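Local coordinates for ACT domain protein (Streptococcus pneumoniae, PDB 1ZPV), which is of unknown function but forms homodimers and carries the ACT fold, which in many proteins binds small regulatory ligands such as amino acids, at the interface of chains A and B and the interface of chains A and C. Coordinates in Å, arbitrary orientation; residue numbers count along the deposited sequence, not the author numbering. Chains: chain A/B/C, ACT domain protein.

Contacts 1 and 2 use two surfaces of the same subunit, chain A, and lie about 8 Å apart between the centres of their C-alpha atoms. Strand 32-41 of chain A serves both, and A:Ile36 belongs to each: its side chain meets chain B in contact 1, while its backbone touches a leucine of chain C in contact 2. Strand 44-53 adds much of chain A's share of contact 2, with strand 4-12 at its margin; helix 18-28 flanks contact 1. Each contact belongs to a two-fold interface, and chain A stands between B and C. The protein is a homodimer, but the structure alone does not show which pairing is biological.

Contact 1: the interface of chains A and B. Residues chain A 19, 35-36, 38; chain B 19, 36, 38.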
loop_
_atom_site.group_PDB
_atom_site.type_symbol
_atom_site.label_atom_id
_atom_site.label_comp_id
_atom_site.label_asym_id
_atom_site.label_seq_id
_atom_site.Cartn_x
_atom_site.Cartn_y
_atom_site.Cartn_z
ATOM N N VAL A 19 -6.671 5.279 -3.102
ATOM C CA VAL A 19 -6.673 4.748 -1.729
ATOM C C VAL A 19 -8.092 4.256 -1.338
ATOM O O VAL A 19 -8.257 3.138 -0.838
ATOM C CB VAL A 19 -6.120 5.783 -0.709
ATOM C CG1 VAL A 19 -6.375 5.315 0.729
ATOM C CG2 VAL A 19 -4.616 5.991 -0.925
ATOM N N ASP A 35 -1.229 -3.368 7.386
ATOM C CA ASP A 35 -0.439 -2.121 7.221
ATOM C C ASP A 35 -0.652 -1.597 5.816
ATOM O O ASP A 35 -1.005 -2.349 4.888
ATOM C CB ASP A 35 1.068 -2.349 7.501
ATOM C CG ASP A 35 1.800 -1.062 7.963
ATOM O OD1 ASP A 35 1.188 0.030 7.919
ATOM O OD2 ASP A 35 2.977 -1.160 8.402
ATOM N N ILE A 36 -0.427 -0.303 5.642
ATOM C CA ILE A 36 -0.614 0.346 4.341
ATOM C C ILE A 36 0.346 1.530 4.225
ATOM O O ILE A 36 0.720 2.136 5.220
ATOM C CB ILE A 36 -2.062 0.802 4.164
ATOM C CG1 ILE A 36 -2.309 1.391 2.757
ATOM C CG2 ILE A 36 -2.471 1.749 5.344
ATOM C CD1 ILE A 36 -3.694 1.033 2.215
ATOM N N GLN A 38 1.603 4.751 1.147
ATOM C CA GLN A 38 1.387 5.330 -0.163
ATOM C C GLN A 38 2.487 6.354 -0.413
ATOM O O GLN A 38 2.896 7.079 0.507
ATOM C CB GLN A 38 -0.007 5.961 -0.249
ATOM C CG GLN A 38 -0.024 7.413 0.225
ATOM C CD GLN A 38 -1.399 7.930 0.634
ATOM O OE1 GLN A 38 -2.053 7.362 1.512
ATOM N NE2 GLN A 38 -1.832 9.017 0.010
ATOM N N VAL B 19 -3.621 -0.629 12.847
ATOM C CA VAL B 19 -4.105 -0.376 11.484
ATOM C C VAL B 19 -5.288 -1.291 11.078
ATOM O O VAL B 19 -6.281 -0.833 10.489
ATOM C CB VAL B 19 -2.958 -0.433 10.453
ATOM C CG1 VAL B 19 -3.504 -0.381 9.034
ATOM C CG2 VAL B 19 -1.993 0.730 10.705
ATOM N N ILE B 36 -4.699 8.153 4.146
ATOM C CA ILE B 36 -4.240 7.578 5.389
ATOM C C ILE B 36 -2.723 7.777 5.549
ATOM O O ILE B 36 -1.976 7.883 4.563
ATOM C CB ILE B 36 -4.677 6.061 5.494
ATOM C CG1 ILE B 36 -4.514 5.507 6.912
ATOM C CG2 ILE B 36 -4.079 5.176 4.360
ATOM C CD1 ILE B 36 -5.337 4.262 7.149
ATOM N N GLN B 38 0.618 7.185 8.753
ATOM C CA GLN B 38 1.018 6.722 10.082
ATOM C C GLN B 38 2.425 7.209 10.392
ATOM O O GLN B 38 3.205 7.413 9.483
ATOM C CB GLN B 38 1.011 5.196 10.174
ATOM C CG GLN B 38 -0.318 4.525 9.842
ATOM C CD GLN B 38 -0.309 3.928 8.448
ATOM O OE1 GLN B 38 0.349 2.906 8.210
ATOM N NE2 GLN B 38 -1.008 4.581 7.505
#
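The carboxylate oxygen OD1 of A:Asp35 is approached by the amide end of B:Gln38 and by a backbone NH of its own chain. That NH is the A:Ile36 N, whose hydrogen bond to OD1 spans 2.8 Å and bends to 136° at the hydrogen; it arrives on the anti side, tilted from the carboxylate plane. B:Gln38 OE1 stands 3.0 Å from A:Asp35 OD1, with amide and carboxylate planes strongly turned against each other. The same OE1 lies 3.1 Å from the carbonyl O of A:Ile36. Three oxygens would repel here as modelled, so the amide is perhaps built the wrong way round; turned over, its NH2 could donate to both acceptors. In the twin site A:Gln38 OE1 faces B:Ile36 O at 3.1 Å, which raises the same doubt. Glutamine would suit this place if its NH2 is the group that faces the partner's main-chain carbonyl. The two copies get there differently: CG of A:Gln38 sits between its backbone N and carbonyl carbon (chi1 88°) and the chain then runs extended, whereas B:Gln38 has CG beside the backbone N (chi1 -57°) and bends at chi2.

Between the glutamines the two isoleucines cross obliquely, meeting through their CG2 methyls at 3.9 Å. Beta-branching places a methyl on each isoleucine next to the backbone, where the two can meet across the two-fold. B:Val19, on helix 18-28, lays CG1 4.0 Å from CA of A:Asp35. The patch thus joins two subunits through strand 32-41 and the adjoining helix, a two-fold pairing that may be the homodimer interface.

Contact 2: the interface of chains A and C. Residues chain A 7, 36-37, 48-50; chain C 41, 46, 48.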
loop_
_atom_site.group_PDB
_atom_site.type_symbol
_atom_site.label_atom_id
_atom_site.label_comp_id
_atom_site.label_asym_id
_atom_site.label_seq_id
_atom_site.Cartn_x
_atom_site.Cartn_y
_atom_site.Cartn_z
ATOM N N ILE A 7 0.877 -9.427 0.260
ATOM C CA ILE A 7 1.323 -8.068 0.047
ATOM C C ILE A 7 0.772 -7.605 -1.272
ATOM O O ILE A 7 0.945 -8.290 -2.309
ATOM C CB ILE A 7 2.862 -7.939 -0.027
ATOM C CG1 ILE A 7 3.550 -8.530 1.217
ATOM C CG2 ILE A 7 3.240 -6.465 -0.204
ATOM C CD1 ILE A 7 3.866 -10.038 1.161
ATOM N N ILE A 36 -0.427 -0.303 5.642
ATOM C CA ILE A 36 -0.614 0.346 4.341
ATOM C C ILE A 36 0.346 1.530 4.225
ATOM O O ILE A 36 0.720 2.136 5.220
ATOM C CB ILE A 36 -2.062 0.802 4.164
ATOM C CG1 ILE A 36 -2.309 1.391 2.757
ATOM C CG2 ILE A 36 -2.471 1.749 5.344
ATOM C CD1 ILE A 36 -3.694 1.033 2.215
ATOM N N SER A 37 0.770 1.830 3.004
ATOM C CA SER A 37 1.677 2.949 2.747
ATOM C C SER A 37 1.409 3.455 1.358
ATOM O O SER A 37 1.032 2.688 0.478
ATOM C CB SER A 37 3.126 2.487 2.810
ATOM O OG SER A 37 3.328 1.507 1.791
HETATM N N MSE A 48 1.210 0.359 -1.232
HETATM C CA MSE A 48 1.378 -1.025 -0.813
HETATM C C MSE A 48 0.578 -1.317 0.448
HETATM O O MSE A 48 0.435 -0.447 1.332
HETATM C CB MSE A 48 2.850 -1.333 -0.624
HETATM C CG MSE A 48 3.633 -1.281 -1.927
HETATM SE SE MSE A 48 5.530 -1.679 -1.811
HETATM C CE MSE A 48 5.329 -3.499 -1.291
ATOM N N ALA A 49 -0.016 -2.498 0.510
ATOM C CA ALA A 49 -0.778 -2.910 1.710
ATOM C C ALA A 49 -0.452 -4.367 2.049
ATOM O O ALA A 49 -0.240 -5.170 1.151
ATOM C CB ALA A 49 -2.273 -2.754 1.448
ATOM N N VAL A 50 -0.314 -4.679 3.325
ATOM C CA VAL A 50 -0.218 -6.061 3.759
ATOM C C VAL A 50 -1.627 -6.369 4.268
ATOM O O VAL A 50 -2.209 -5.577 5.038
ATOM C CB VAL A 50 0.832 -6.252 4.878
ATOM C CG1 VAL A 50 0.735 -7.656 5.550
ATOM C CG2 VAL A 50 2.214 -6.041 4.340
ATOM N N LEU C 41 6.777 -2.292 6.285
ATOM C CA LEU C 41 5.346 -2.433 6.069
ATOM C C LEU C 41 4.987 -3.742 6.751
ATOM O O LEU C 41 5.409 -4.811 6.294
ATOM C CB LEU C 41 5.024 -2.489 4.564
ATOM C CG LEU C 41 3.575 -2.462 4.096
ATOM C CD1 LEU C 41 2.974 -1.105 4.266
ATOM C CD2 LEU C 41 3.458 -2.984 2.631
ATOM N N THR C 46 10.234 -2.911 2.377
ATOM C CA THR C 46 9.809 -2.667 1.020
ATOM C C THR C 46 10.539 -1.456 0.427
ATOM O O THR C 46 10.921 -0.536 1.147
ATOM C CB THR C 46 8.308 -2.408 0.934
ATOM O OG1 THR C 46 8.034 -1.092 1.420
ATOM C CG2 THR C 46 7.511 -3.454 1.762
HETATM N N MSE C 48 10.682 1.039 -3.384
HETATM C CA MSE C 48 10.223 1.241 -4.735
HETATM C C MSE C 48 11.135 2.252 -5.390
HETATM O O MSE C 48 11.646 3.168 -4.711
HETATM C CB MSE C 48 8.768 1.675 -4.719
HETATM C CG MSE C 48 7.835 0.527 -4.317
HETATM SE SE MSE C 48 5.967 0.930 -4.546
HETATM C CE MSE C 48 5.233 -0.760 -4.696
#
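A two-fold interface between strand surfaces, of which this patch is largely apolar, joins chain A to chain C and holds a third subunit on the assembly; it may or may not be the pairing of the homodimer in solution. In this patch C:Leu41 buries the most surface: from the end of strand 35-41 it fits against strands 32-41 and 44-53 of chain A. The two methyls of this leucine divide the work. CD2 rests on both CB of A:Met48 and CG2 of A:Val50, each 3.7 Å away. CD1 turns to strand 32-41, reaching OG of A:Ser37 at 3.6 Å and the backbone carbonyl carbon of A:Ile36 at 3.7 Å. The leucine stem is set for this by CG lying opposite its backbone N (chi1 -172°), and its forked end can touch both strands at once. A:Val50 slides past C:Leu41 in the opposite direction, and its CG2, beside the backbone N, is the branch that touches. A small serine at A:Ser37 leaves the strand surface low enough for the CD1 methyl to come close to the backbone.

Beyond its CB, A:Met48 reaches out towards C:Met48, both selenomethionine. Their ends point at each other, but the modelled approach is too short and its details are doubtful. A long, unbranched, flexible side chain may suit a place where a residue meets its own copy. A:Met48 runs straight until chi3 (66°), where it bends and swings its terminal methyl towards C:Thr46. There CE meets the threonine methyl CG2 tip to tip at 3.8 Å.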